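Local coordinates for p-47 protein (Clostridium botulinum E1 str. 'BoNT E Beluga', PDB 5WIX) that is of unknown function but has a BPI-like tulip-domain fold, which makes lipid or other hydrophobic ligand binding conceivable though unproven, at residues A[280-285]-A[298-303]; A[291-296]-A[321-326]; A[330-335]-A[381-386]; A[338-343]-A[420-425]; A[351-356]-A[390-395]. One frame throughout, in Å; residues are numbered along the deposited sequence.

Contact 1: residues A[280-285]-A[298-303]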
# COMPACT_ATOMS: atom_id res chain seq x y z
N LYS A 280 20.23 -9.62 15.85
CA LYS A 280 19.84 -10.91 16.44
C LYS A 280 20.98 -11.42 17.30
O LYS A 280 20.77 -12.18 18.25
CB LYS A 280 19.48 -11.93 15.36
CG LYS A 280 18.94 -13.28 15.88
CD LYS A 280 18.79 -14.33 14.75
CE LYS A 280 17.63 -14.03 13.79
NZ LYS A 280 17.52 -15.04 12.69
N ASN A 281 22.18 -10.97 16.94
CA ASN A 281 23.42 -11.44 17.53
C ASN A 281 24.60 -10.59 17.08
O ASN A 281 24.42 -9.55 16.41
CB ASN A 281 23.67 -12.90 17.16
CG ASN A 281 23.47 -13.17 15.68
OD1 ASN A 281 23.86 -12.38 14.83
ND2 ASN A 281 22.85 -14.30 15.37
N THR A 282 25.81 -11.04 17.42
CA THR A 282 27.02 -10.28 17.14
C THR A 282 27.19 -10.08 15.63
O THR A 282 27.14 -11.04 14.85
CB THR A 282 28.28 -10.97 17.73
OG1 THR A 282 28.10 -11.22 19.14
CG2 THR A 282 29.51 -10.08 17.54
N LEU A 283 27.38 -8.83 15.23
CA LEU A 283 27.65 -8.51 13.84
C LEU A 283 29.16 -8.46 13.58
O LEU A 283 29.86 -7.62 14.16
CB LEU A 283 27.00 -7.18 13.45
CG LEU A 283 25.59 -6.99 14.01
CD1 LEU A 283 25.05 -5.58 13.69
CD2 LEU A 283 24.66 -8.06 13.47
N ASN A 284 29.66 -9.33 12.72
CA ASN A 284 31.11 -9.35 12.47
C ASN A 284 31.50 -8.43 11.32
O ASN A 284 31.31 -8.76 10.13
CB ASN A 284 31.59 -10.77 12.21
CG ASN A 284 31.22 -11.72 13.35
OD1 ASN A 284 31.50 -11.45 14.52
ND2 ASN A 284 30.56 -12.82 13.00
N TRP A 285 32.02 -7.26 11.67
CA TRP A 285 32.40 -6.30 10.64
C TRP A 285 33.49 -6.85 9.75
O TRP A 285 34.24 -7.76 10.12
CB TRP A 285 32.87 -5.00 11.27
CG TRP A 285 32.73 -3.84 10.36
CD1 TRP A 285 33.71 -3.25 9.63
CD2 TRP A 285 31.53 -3.13 10.08
NE1 TRP A 285 33.20 -2.20 8.90
CE2 TRP A 285 31.86 -2.10 9.17
CE3 TRP A 285 30.21 -3.25 10.51
CZ2 TRP A 285 30.92 -1.21 8.67
CZ3 TRP A 285 29.28 -2.37 10.02
CH2 TRP A 285 29.64 -1.36 9.11
N GLU A 298 33.60 -5.57 16.03
CA GLU A 298 32.30 -6.23 16.12
C GLU A 298 31.30 -5.39 16.89
O GLU A 298 31.54 -5.00 18.04
CB GLU A 298 32.44 -7.62 16.76
CG GLU A 298 33.10 -7.61 18.10
CD GLU A 298 33.61 -8.99 18.50
OE1 GLU A 298 32.89 -9.65 19.27
OE2 GLU A 298 34.73 -9.39 18.05
N ILE A 299 30.17 -5.12 16.25
CA ILE A 299 29.06 -4.45 16.90
C ILE A 299 28.25 -5.47 17.71
O ILE A 299 27.86 -6.52 17.19
CB ILE A 299 28.13 -3.75 15.89
CG1 ILE A 299 28.92 -2.73 15.05
CG2 ILE A 299 27.04 -3.03 16.63
CD1 ILE A 299 28.73 -2.87 13.55
N ASN A 300 28.00 -5.16 18.98
CA ASN A 300 27.38 -6.12 19.88
C ASN A 300 25.87 -5.99 20.09
O ASN A 300 25.19 -7.00 20.29
CB ASN A 300 28.07 -6.05 21.23
CG ASN A 300 29.32 -6.87 21.26
OD1 ASN A 300 29.35 -7.99 20.74
ND2 ASN A 300 30.38 -6.31 21.84
N ASP A 301 25.37 -4.75 20.09
CA ASP A 301 23.93 -4.49 19.99
C ASP A 301 23.66 -3.34 19.01
O ASP A 301 24.40 -2.34 18.96
CB ASP A 301 23.30 -4.21 21.36
CG ASP A 301 24.04 -3.14 22.14
OD1 ASP A 301 24.54 -2.17 21.54
OD2 ASP A 301 24.10 -3.28 23.38
N PHE A 302 22.61 -3.50 18.21
CA PHE A 302 22.36 -2.60 17.10
C PHE A 302 20.89 -2.29 17.05
O PHE A 302 20.06 -3.18 17.23
CB PHE A 302 22.81 -3.24 15.80
CG PHE A 302 22.53 -2.43 14.57
CD1 PHE A 302 23.54 -1.68 13.97
CD2 PHE A 302 21.29 -2.46 13.97
CE1 PHE A 302 23.31 -0.96 12.82
CE2 PHE A 302 21.05 -1.74 12.82
CZ PHE A 302 22.06 -0.99 12.24
N SER A 303 20.57 -1.03 16.78
CA SER A 303 19.18 -0.61 16.74
C SER A 303 18.96 0.48 15.68
O SER A 303 19.71 1.45 15.60
CB SER A 303 18.73 -0.12 18.10
OG SER A 303 18.23 1.20 17.99

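Contact 2: residues A[291-296]-A[321-326]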
# COMPACT_ATOMS: atom_id res chain seq x y z
N ALA A 291 47.37 1.40 9.28
CA ALA A 291 48.81 1.21 9.18
C ALA A 291 49.00 -0.15 8.56
O ALA A 291 48.38 -0.44 7.53
CB ALA A 291 49.51 1.30 10.53
N ALA A 292 49.77 -1.01 9.22
CA ALA A 292 50.20 -2.26 8.59
C ALA A 292 49.30 -3.44 8.92
O ALA A 292 49.49 -4.54 8.39
CB ALA A 292 51.64 -2.58 8.97
N LEU A 293 48.31 -3.23 9.79
CA LEU A 293 47.48 -4.35 10.24
C LEU A 293 45.97 -4.23 9.94
O LEU A 293 45.41 -3.13 9.94
CB LEU A 293 47.67 -4.55 11.74
CG LEU A 293 49.02 -5.17 12.07
CD1 LEU A 293 50.08 -4.10 12.33
CD2 LEU A 293 48.85 -6.07 13.26
N TYR A 294 45.33 -5.37 9.69
CA TYR A 294 43.88 -5.47 9.53
C TYR A 294 43.16 -5.62 10.88
O TYR A 294 43.52 -6.48 11.69
CB TYR A 294 43.50 -6.64 8.61
CG TYR A 294 43.69 -6.33 7.14
CD1 TYR A 294 42.63 -5.90 6.34
CD2 TYR A 294 44.94 -6.44 6.54
CE1 TYR A 294 42.82 -5.60 4.99
CE2 TYR A 294 45.13 -6.14 5.21
CZ TYR A 294 44.08 -5.72 4.44
OH TYR A 294 44.30 -5.45 3.12
N TYR A 295 42.13 -4.79 11.11
CA TYR A 295 41.32 -4.92 12.31
C TYR A 295 39.88 -5.32 11.92
O TYR A 295 39.44 -5.06 10.80
CB TYR A 295 41.36 -3.64 13.12
CG TYR A 295 42.78 -3.20 13.48
CD1 TYR A 295 43.29 -3.42 14.76
CD2 TYR A 295 43.60 -2.57 12.54
CE1 TYR A 295 44.59 -3.02 15.08
CE2 TYR A 295 44.88 -2.17 12.85
CZ TYR A 295 45.38 -2.40 14.12
OH TYR A 295 46.68 -1.99 14.41
N TYR A 296 39.19 -6.00 12.84
CA TYR A 296 37.90 -6.64 12.56
C TYR A 296 36.91 -6.37 13.66
O TYR A 296 36.63 -7.26 14.48
CB TYR A 296 38.05 -8.15 12.40
CG TYR A 296 38.77 -8.60 11.16
CD1 TYR A 296 38.07 -9.06 10.06
CD2 TYR A 296 40.16 -8.58 11.09
CE1 TYR A 296 38.72 -9.48 8.92
CE2 TYR A 296 40.84 -9.01 9.95
CZ TYR A 296 40.11 -9.46 8.87
OH TYR A 296 40.75 -9.89 7.72
N LYS A 321 39.12 -5.27 18.72
CA LYS A 321 40.35 -5.73 19.38
C LYS A 321 41.59 -5.37 18.57
O LYS A 321 41.57 -5.36 17.33
CB LYS A 321 40.29 -7.24 19.65
CG LYS A 321 39.21 -7.63 20.68
CD LYS A 321 38.87 -9.12 20.69
CE LYS A 321 37.96 -9.46 21.88
NZ LYS A 321 38.68 -9.33 23.20
N LEU A 322 42.67 -5.05 19.27
CA LEU A 322 43.95 -4.73 18.64
C LEU A 322 44.73 -5.99 18.25
O LEU A 322 45.15 -6.75 19.13
CB LEU A 322 44.81 -3.89 19.58
CG LEU A 322 44.40 -2.43 19.65
CD1 LEU A 322 45.37 -1.69 20.54
CD2 LEU A 322 44.41 -1.90 18.25
N THR A 323 44.91 -6.20 16.96
CA THR A 323 45.56 -7.41 16.48
C THR A 323 47.01 -7.44 16.97
O THR A 323 47.78 -6.54 16.67
CB THR A 323 45.49 -7.48 14.93
OG1 THR A 323 45.84 -6.22 14.37
CG2 THR A 323 44.06 -7.83 14.47
N GLY A 324 47.35 -8.45 17.77
CA GLY A 324 48.69 -8.57 18.32
C GLY A 324 48.76 -8.21 19.79
O GLY A 324 49.74 -8.51 20.46
N TYR A 325 47.72 -7.55 20.26
CA TYR A 325 47.54 -7.17 21.66
C TYR A 325 46.11 -7.52 21.99
O TYR A 325 45.30 -6.63 22.24
CB TYR A 325 47.77 -5.68 21.91
CG TYR A 325 49.14 -5.18 21.52
CD1 TYR A 325 50.08 -4.83 22.48
CD2 TYR A 325 49.49 -5.05 20.18
CE1 TYR A 325 51.33 -4.37 22.11
CE2 TYR A 325 50.73 -4.60 19.80
CZ TYR A 325 51.65 -4.26 20.76
OH TYR A 325 52.88 -3.81 20.35
N GLU A 326 45.81 -8.81 21.96
CA GLU A 326 44.42 -9.25 21.94
C GLU A 326 43.59 -8.69 23.08
O GLU A 326 42.43 -8.33 22.90
CB GLU A 326 44.38 -10.78 21.95
CG GLU A 326 44.76 -11.39 20.61
CD GLU A 326 43.96 -10.81 19.46
OE1 GLU A 326 42.75 -10.55 19.65
OE2 GLU A 326 44.53 -10.60 18.37

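Contact 3: residues A[330-335]-A[381-386]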
# COMPACT_ATOMS: atom_id res chain seq x y z
N SER A 330 39.16 -1.30 22.01
CA SER A 330 38.59 0.04 22.02
C SER A 330 37.06 -0.05 21.99
O SER A 330 36.50 -0.62 21.04
CB SER A 330 39.12 0.85 20.83
OG SER A 330 39.04 2.25 21.06
N LYS A 331 36.39 0.51 23.00
CA LYS A 331 34.92 0.46 23.02
C LYS A 331 34.33 1.53 22.10
O LYS A 331 34.73 2.70 22.13
CB LYS A 331 34.38 0.58 24.45
CG LYS A 331 34.63 1.90 25.16
CD LYS A 331 34.24 1.81 26.64
CE LYS A 331 34.51 3.12 27.39
NZ LYS A 331 34.28 2.99 28.86
N LEU A 332 33.39 1.10 21.25
CA LEU A 332 32.83 1.92 20.19
C LEU A 332 31.32 2.22 20.39
O LEU A 332 30.51 1.29 20.47
CB LEU A 332 33.04 1.22 18.84
CG LEU A 332 34.46 0.81 18.46
CD1 LEU A 332 34.49 0.11 17.09
CD2 LEU A 332 35.35 2.04 18.44
N ASN A 333 30.95 3.50 20.45
CA ASN A 333 29.54 3.90 20.52
C ASN A 333 29.17 4.94 19.46
O ASN A 333 29.81 5.98 19.36
CB ASN A 333 29.19 4.47 21.90
CG ASN A 333 29.27 3.44 23.01
OD1 ASN A 333 28.25 2.97 23.52
ND2 ASN A 333 30.50 3.08 23.41
N MET A 334 28.12 4.66 18.68
CA MET A 334 27.62 5.65 17.71
C MET A 334 26.11 5.88 17.78
O MET A 334 25.34 4.95 18.00
CB MET A 334 27.99 5.22 16.29
CG MET A 334 27.68 6.27 15.24
SD MET A 334 28.45 5.93 13.65
CE MET A 334 27.47 4.51 13.21
N GLU A 335 25.70 7.13 17.61
CA GLU A 335 24.32 7.44 17.23
C GLU A 335 24.35 8.24 15.93
O GLU A 335 25.09 9.21 15.81
CB GLU A 335 23.57 8.23 18.30
CG GLU A 335 22.10 8.49 17.93
CD GLU A 335 21.34 9.40 18.89
OE1 GLU A 335 20.23 9.03 19.33
OE2 GLU A 335 21.85 10.51 19.19
N ASN A 381 38.40 5.10 15.75
CA ASN A 381 37.87 6.18 14.90
C ASN A 381 37.70 5.76 13.45
O ASN A 381 36.85 6.27 12.73
CB ASN A 381 38.76 7.42 14.97
CG ASN A 381 38.64 8.16 16.31
OD1 ASN A 381 37.62 8.06 17.00
ND2 ASN A 381 39.68 8.90 16.67
N TRP A 382 38.51 4.81 13.00
CA TRP A 382 38.37 4.31 11.63
C TRP A 382 37.15 3.40 11.50
O TRP A 382 36.49 3.36 10.45
CB TRP A 382 39.63 3.57 11.20
CG TRP A 382 40.69 4.51 10.77
CD1 TRP A 382 41.90 4.73 11.37
CD2 TRP A 382 40.63 5.40 9.66
NE1 TRP A 382 42.60 5.69 10.69
CE2 TRP A 382 41.84 6.12 9.63
CE3 TRP A 382 39.68 5.64 8.67
CZ2 TRP A 382 42.11 7.07 8.66
CZ3 TRP A 382 39.95 6.59 7.71
CH2 TRP A 382 41.16 7.29 7.71
N SER A 383 36.88 2.67 12.57
CA SER A 383 35.81 1.69 12.58
C SER A 383 34.47 2.40 12.61
O SER A 383 33.55 2.01 11.89
CB SER A 383 35.95 0.75 13.78
OG SER A 383 37.03 -0.17 13.58
N LEU A 384 34.38 3.44 13.44
CA LEU A 384 33.15 4.21 13.56
C LEU A 384 32.76 4.79 12.20
O LEU A 384 31.58 4.73 11.79
CB LEU A 384 33.32 5.32 14.60
CG LEU A 384 33.31 4.85 16.06
CD1 LEU A 384 33.52 6.00 17.05
CD2 LEU A 384 32.00 4.12 16.36
N LYS A 385 33.75 5.32 11.49
CA LYS A 385 33.51 5.83 10.15
C LYS A 385 32.94 4.72 9.29
O LYS A 385 31.91 4.90 8.65
CB LYS A 385 34.79 6.42 9.56
CG LYS A 385 35.25 7.66 10.35
CD LYS A 385 36.49 8.35 9.76
CE LYS A 385 36.83 9.64 10.54
NZ LYS A 385 38.03 10.34 9.99
N SER A 386 33.57 3.56 9.34
CA SER A 386 33.11 2.43 8.55
C SER A 386 31.64 2.16 8.78
O SER A 386 30.91 1.91 7.83
CB SER A 386 33.92 1.17 8.89
OG SER A 386 34.05 0.35 7.72

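Contact 4: residues A[338-343]-A[420-425]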
# COMPACT_ATOMS: atom_id res chain seq x y z
N THR A 338 20.00 8.99 9.73
CA THR A 338 19.99 9.02 8.28
C THR A 338 18.61 9.43 7.80
O THR A 338 17.64 9.33 8.56
CB THR A 338 20.35 7.68 7.67
OG1 THR A 338 19.44 6.69 8.15
CG2 THR A 338 21.73 7.30 8.09
N LYS A 339 18.52 9.88 6.54
CA LYS A 339 17.29 10.50 6.02
C LYS A 339 16.82 9.96 4.67
O LYS A 339 17.62 9.82 3.74
CB LYS A 339 17.48 12.01 5.90
CG LYS A 339 16.30 12.76 5.32
CD LYS A 339 16.59 14.26 5.15
CE LYS A 339 15.33 15.03 4.70
NZ LYS A 339 15.56 16.50 4.51
N PHE A 340 15.52 9.69 4.56
CA PHE A 340 14.91 9.28 3.30
C PHE A 340 15.10 10.35 2.24
O PHE A 340 15.10 11.53 2.55
CB PHE A 340 13.42 8.99 3.51
CG PHE A 340 12.65 8.77 2.24
CD1 PHE A 340 12.55 7.51 1.68
CD2 PHE A 340 11.98 9.82 1.62
CE1 PHE A 340 11.82 7.30 0.52
CE2 PHE A 340 11.25 9.62 0.47
CZ PHE A 340 11.17 8.36 -0.08
N ILE A 341 15.27 9.93 1.00
CA ILE A 341 15.59 10.82 -0.11
C ILE A 341 14.96 10.26 -1.36
O ILE A 341 15.21 9.11 -1.73
CB ILE A 341 17.12 10.97 -0.33
CG1 ILE A 341 17.70 12.00 0.64
CG2 ILE A 341 17.43 11.38 -1.78
CD1 ILE A 341 17.11 13.35 0.44
N TYR A 342 14.15 11.06 -2.04
CA TYR A 342 13.55 10.52 -3.24
C TYR A 342 13.93 11.32 -4.47
O TYR A 342 13.91 12.55 -4.47
CB TYR A 342 12.05 10.43 -3.09
CG TYR A 342 11.38 9.94 -4.35
CD1 TYR A 342 11.53 8.62 -4.78
CD2 TYR A 342 10.60 10.79 -5.12
CE1 TYR A 342 10.92 8.17 -5.93
CE2 TYR A 342 9.99 10.36 -6.26
CZ TYR A 342 10.14 9.05 -6.66
OH TYR A 342 9.52 8.62 -7.81
N ASP A 343 14.30 10.59 -5.50
CA ASP A 343 14.72 11.21 -6.74
C ASP A 343 13.59 10.97 -7.73
O ASP A 343 13.40 9.85 -8.18
CB ASP A 343 16.04 10.63 -7.22
CG ASP A 343 16.35 10.98 -8.66
OD1 ASP A 343 15.94 12.06 -9.13
OD2 ASP A 343 17.01 10.16 -9.33
N ILE A 420 7.06 8.99 -4.19
CA ILE A 420 7.26 8.04 -3.11
C ILE A 420 7.41 8.84 -1.82
O ILE A 420 8.15 9.85 -1.78
CB ILE A 420 8.49 7.15 -3.39
CG1 ILE A 420 8.20 6.33 -4.66
CG2 ILE A 420 8.85 6.31 -2.17
CD1 ILE A 420 9.08 5.13 -4.90
N ILE A 421 6.68 8.44 -0.78
CA ILE A 421 6.78 9.20 0.45
C ILE A 421 6.97 8.29 1.62
O ILE A 421 6.28 7.29 1.78
CB ILE A 421 5.54 10.08 0.73
CG1 ILE A 421 5.29 11.09 -0.39
CG2 ILE A 421 5.71 10.84 2.04
CD1 ILE A 421 4.27 10.64 -1.42
N LEU A 422 7.93 8.66 2.45
CA LEU A 422 8.15 7.96 3.70
C LEU A 422 7.80 8.91 4.80
O LEU A 422 8.63 9.72 5.21
CB LEU A 422 9.60 7.50 3.82
CG LEU A 422 9.94 6.75 5.11
CD1 LEU A 422 9.31 5.37 5.08
CD2 LEU A 422 11.45 6.66 5.27
N ASN A 423 6.56 8.84 5.26
CA ASN A 423 6.13 9.58 6.43
C ASN A 423 5.49 8.58 7.37
O ASN A 423 4.27 8.49 7.46
CB ASN A 423 5.18 10.70 6.04
CG ASN A 423 4.71 11.51 7.24
OD1 ASN A 423 5.42 11.64 8.24
ND2 ASN A 423 3.51 12.07 7.13
N VAL A 424 6.35 7.81 8.05
CA VAL A 424 5.98 6.69 8.93
C VAL A 424 5.51 5.49 8.13
O VAL A 424 5.98 4.36 8.32
CB VAL A 424 4.90 7.05 9.95
CG1 VAL A 424 4.66 5.87 10.88
CG2 VAL A 424 5.30 8.28 10.74
N GLY A 425 4.55 5.72 7.26
CA GLY A 425 4.14 4.70 6.32
C GLY A 425 4.97 4.90 5.07
O GLY A 425 5.67 5.92 4.92

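Contact 5: residues A[351-356]-A[390-395]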
# COMPACT_ATOMS: atom_id res chain seq x y z
N PHE A 351 19.07 6.87 1.21
CA PHE A 351 19.24 7.42 2.55
C PHE A 351 20.62 8.02 2.68
O PHE A 351 21.65 7.38 2.38
CB PHE A 351 19.03 6.36 3.61
CG PHE A 351 17.69 5.70 3.55
CD1 PHE A 351 16.70 6.03 4.49
CD2 PHE A 351 17.40 4.77 2.57
CE1 PHE A 351 15.47 5.41 4.44
CE2 PHE A 351 16.16 4.14 2.51
CZ PHE A 351 15.20 4.47 3.45
N GLU A 352 20.64 9.26 3.13
CA GLU A 352 21.89 9.94 3.35
C GLU A 352 22.07 10.26 4.83
O GLU A 352 21.15 10.08 5.64
CB GLU A 352 21.96 11.19 2.50
CG GLU A 352 21.07 12.29 2.93
CD GLU A 352 21.05 13.41 1.92
OE1 GLU A 352 21.79 13.28 0.91
OE2 GLU A 352 20.32 14.41 2.14
N ILE A 353 23.27 10.69 5.16
CA ILE A 353 23.62 11.03 6.53
C ILE A 353 23.06 12.39 6.89
O ILE A 353 23.31 13.36 6.18
CB ILE A 353 25.15 11.05 6.69
CG1 ILE A 353 25.72 9.68 6.32
CG2 ILE A 353 25.54 11.48 8.12
CD1 ILE A 353 25.46 8.59 7.38
N TYR A 354 22.30 12.47 7.98
CA TYR A 354 21.73 13.75 8.44
C TYR A 354 22.60 14.34 9.54
O TYR A 354 22.96 15.52 9.52
CB TYR A 354 20.31 13.55 8.95
CG TYR A 354 19.60 14.80 9.43
CD1 TYR A 354 19.04 15.70 8.52
CD2 TYR A 354 19.46 15.08 10.79
CE1 TYR A 354 18.37 16.84 8.95
CE2 TYR A 354 18.79 16.22 11.22
CZ TYR A 354 18.25 17.10 10.30
OH TYR A 354 17.59 18.24 10.72
N SER A 355 22.95 13.50 10.51
CA SER A 355 23.78 13.95 11.62
C SER A 355 24.50 12.80 12.29
O SER A 355 24.05 11.65 12.24
CB SER A 355 22.93 14.67 12.65
OG SER A 355 22.14 13.73 13.35
N THR A 356 25.61 13.10 12.94
CA THR A 356 26.25 12.11 13.77
C THR A 356 26.37 12.70 15.15
O THR A 356 27.42 13.23 15.53
CB THR A 356 27.61 11.68 13.21
OG1 THR A 356 28.24 12.80 12.58
CG2 THR A 356 27.39 10.63 12.17
N SER A 390 28.14 2.83 6.20
CA SER A 390 27.35 1.70 5.72
C SER A 390 25.87 2.00 5.82
O SER A 390 25.06 1.27 5.27
CB SER A 390 27.65 0.43 6.51
OG SER A 390 27.03 0.51 7.79
N LEU A 391 25.55 3.03 6.59
CA LEU A 391 24.19 3.51 6.74
C LEU A 391 23.73 4.43 5.60
O LEU A 391 22.66 5.03 5.70
CB LEU A 391 24.04 4.26 8.06
CG LEU A 391 24.38 3.41 9.26
CD1 LEU A 391 24.06 4.17 10.55
CD2 LEU A 391 23.61 2.09 9.20
N ALA A 392 24.54 4.58 4.56
CA ALA A 392 24.23 5.53 3.50
C ALA A 392 24.24 4.86 2.14
O ALA A 392 25.23 4.89 1.42
CB ALA A 392 25.18 6.70 3.50
N PHE A 393 23.09 4.31 1.79
CA PHE A 393 22.92 3.49 0.61
C PHE A 393 21.68 3.89 -0.19
O PHE A 393 21.02 4.88 0.12
CB PHE A 393 22.84 2.03 1.04
CG PHE A 393 21.95 1.81 2.22
CD1 PHE A 393 20.56 1.69 2.05
CD2 PHE A 393 22.49 1.79 3.50
CE1 PHE A 393 19.71 1.51 3.15
CE2 PHE A 393 21.67 1.61 4.61
CZ PHE A 393 20.26 1.47 4.43
N GLU A 394 21.36 3.08 -1.20
CA GLU A 394 20.21 3.28 -2.08
C GLU A 394 19.51 1.95 -2.30
O GLU A 394 20.16 0.98 -2.68
CB GLU A 394 20.65 3.89 -3.44
CG GLU A 394 19.66 3.68 -4.60
CD GLU A 394 20.07 4.39 -5.91
OE1 GLU A 394 20.05 5.65 -5.97
OE2 GLU A 394 20.38 3.67 -6.88
N LEU A 395 18.19 1.89 -2.08
CA LEU A 395 17.44 0.63 -2.24
C LEU A 395 17.42 0.22 -3.71
O LEU A 395 17.74 1.02 -4.60
CB LEU A 395 16.03 0.75 -1.70
CG LEU A 395 15.72 1.31 -0.30
CD1 LEU A 395 14.18 1.21 -0.06
CD2 LEU A 395 16.50 0.62 0.81

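Contact 1: residues A[280-285]-A[298-303]
The indole of Trp285 meets Ile299 at its six-membered ring, where the methyl CD1 of Ile299 comes obliquely to within 3.4 Å of CE3 and also touches CZ3. Helix 370-390 also grips the indole: NE1 hydrogen-bonds to Ser386 OG, and Phe387 packs edge-to-face with it. The second flat group, Phe302, has its CG anti to the backbone N (chi1 177°); Leu283 CD1 lies 3.9 Å from Phe302 CB and comes obliquely to the ring at CG. These two side chains cross at about a right angle, while Phe265 sits edge-to-face with the Phe302 ring. Leu283 and Ile299 thus each offer an aromatic ring an apolar methyl, suited to a buried face. The backbones pair here too. Leu283 N gives Ile299 O a bond of 3.1 Å, with an N-H...O angle of 162°; the return bond, Ile299 N to Leu283 O at 3.3 Å, is weak. On the other face Asn284 pairs with Glu298, whose CB and OE1 approach Thr282 CG2, and the side chains of Thr282 and Asn300 lie side by side, polar groups suited to the more open side. Just beyond, Asn300 and Asp301 both face Ser317. A short antiparallel pair beside such a classic beta bulge, where the chain turns a corner, is consistent with the strongly curved sheet of a tulip-type domain.

Contact 2: residues A[291-296]-A[321-326]
Tyr295 reaches across to residues 321-323 with one side of its ring. From CB the chain turns so that CG is anti to the carbonyl carbon (chi1 -55°). CD1 then comes to Lys321 O, which lies 3.7 Å from it in the plane of the ring, at the edge. One atom further, CE1 touches the methyl CD2 of Leu322 obliquely at 3.4 Å and also passes under Thr323 OG1, which sits over one face near the rim. CZ is 3.9 Å from the same OG1. Thr323 serves two other neighbours: OG1 also approaches Leu293 CD2, and CG2 packs against Tyr294 O, so its small branched side chain stands between the two backbones, whose nearest CA atoms, Tyr295 and Thr323, are 6.4 Å apart. Beyond this contact, Tyr295 packs on Val379 of helix 370-390 and Leu322 on Val375 and Ala376; a leucine and the ring of a tyrosine suit this buried place against the helix. A type II turn, closed by Tyr325 N to Leu322 O at 2.9 Å, has Gly324 with phi 106°, where a CB would crowd the preceding carbonyl. The contact belongs to the splayed open ends of the beta hairpin formed by strands 293-307 and 311-322.

Contact 3: residues A[330-335]-A[381-386]
Leu332 and Met334, on strand 330-335, pack against Ser383 and Leu384 of helix 381-386 in the strand-over-helix layer characteristic of a tulip domain, in which a long helix is wrapped by a curved antiparallel sheet. The axes approach to 9.0 Å and run at 33° to each other. Apolar contact does most of the work. Leu384 CD2 is wedged between the two strand residues, 4.0 Å from Leu332 CB and 4.2 Å from Met334 CB, while Leu332 CD1 rests on Ser383 CB at 3.7 Å. A leucine suits the middle because its length carries the single methyl CD2 to both CB atoms; serine, being small, lets the strand leucine come close to the helix. Polar needs are met within the helix, Ser383 OG bonding to Val379 O one turn back. One contact is of a different kind: in Met334, CG anti to the backbone N (chi1 -172°) and an extended chi2 (167°) carry SD to 3.8 Å from Leu384 O.

Contact 4: residues A[338-343]-A[420-425]
Phe340 lies across from Leu422 and Tyr342 from Ile420, on strands that run antiparallel with their axes at 173° and 7.8 Å apart, too far for backbone pairing; the contact is carried by side chains. Both aromatic residues send CG anti to the backbone N (chi1 171° for Phe340), and each ring presents a face to an aliphatic neighbour. Leu422 CB stands over the Phe340 ring, 3.7 Å from its centroid and offset toward the rim, a CH-pi contact, while Leu422 CD2 reaches back to Phe340 CB at 3.5 Å. Ile420 CB makes the matching contact with Tyr342, 3.9 Å from the ring centroid. The two strands belong to different sheets: 328-343 to the curled eight-stranded sheet, 414-422 to the edge of a six-stranded one. In a protein with BPI-like topology this is consistent with the central sheet that joins the tulip domains meeting one of those domains. The beta-branch of Ile420 explains why an isoleucine fits between two rings. Its CG1 goes to Tyr342, 3.5 Å from CE1, while its CG2 goes to the edge of the Phe340 ring, 3.7 Å from CZ, so that one residue serves both. Val349 touches both Phe340 and Ile420, and Phe243 of helix 240-252 packs on Leu422. Tyrosine suits the outer position, one face of its ring against Ile420 while OH hydrogen-bonds to Asn344 OD1.

Contact 5: residues A[351-356]-A[390-395]
Strand 348-363, the last strand of the curled sheet, receives the loop that follows helix 370-390 through Phe351 and Phe393. Phe351 N donates to Phe393 O at 3.0 Å, almost straight at 176° and nearly in line with the acceptor C=O. Next to it, Ala392 CA makes a CA-H...O contact of 3.4 Å with Phe351 O; the small side chain of Ala392 sits beside it, CB 4.1 Å from Ile353 CG1. The two phenyl rings cross obliquely, centroids 5.8 Å apart, with Phe351 CD2 beside Phe393 CE1. Beyond it Phe351 CE2 lies 3.9 Å from Leu395 CD2, so phenylalanine is large enough to touch two loop residues at once. In Phe393 CB points away from the strand, yet with CG between the backbone N and the carbonyl carbon (chi1 44°) the end of the ring comes back to Phe351. That ring goes on to Leu248 and Leu252 of helix 240-252, while Phe351 packs on Leu312 of strand 311-322, and Leu395 continues the backbone pairing with Val349.

In the fold
Contacts 3, 4 and 5 are largely buried, whereas contacts 1 and 2 are only partly so, contact 2 being furthest from the centre of the chain. All five reach the same curled sheet. Strand 293-307 serves contacts 1 and 2, strand 328-343 serves contacts 3 and 4, and contacts 3 and 5 are linked through helix 370-390 and the loop after it. Contacts 1 and 3 touch through the Trp285 side chain, and contacts 4 and 5 where Lys339 N probably bonds Glu352 O. Contacts 1 and 5 add backbone bonds to apolar packing; contact 2 turns on a tyrosine ring and a threonine, contact 3 on mostly aliphatic packing, contact 4 on CH-pi.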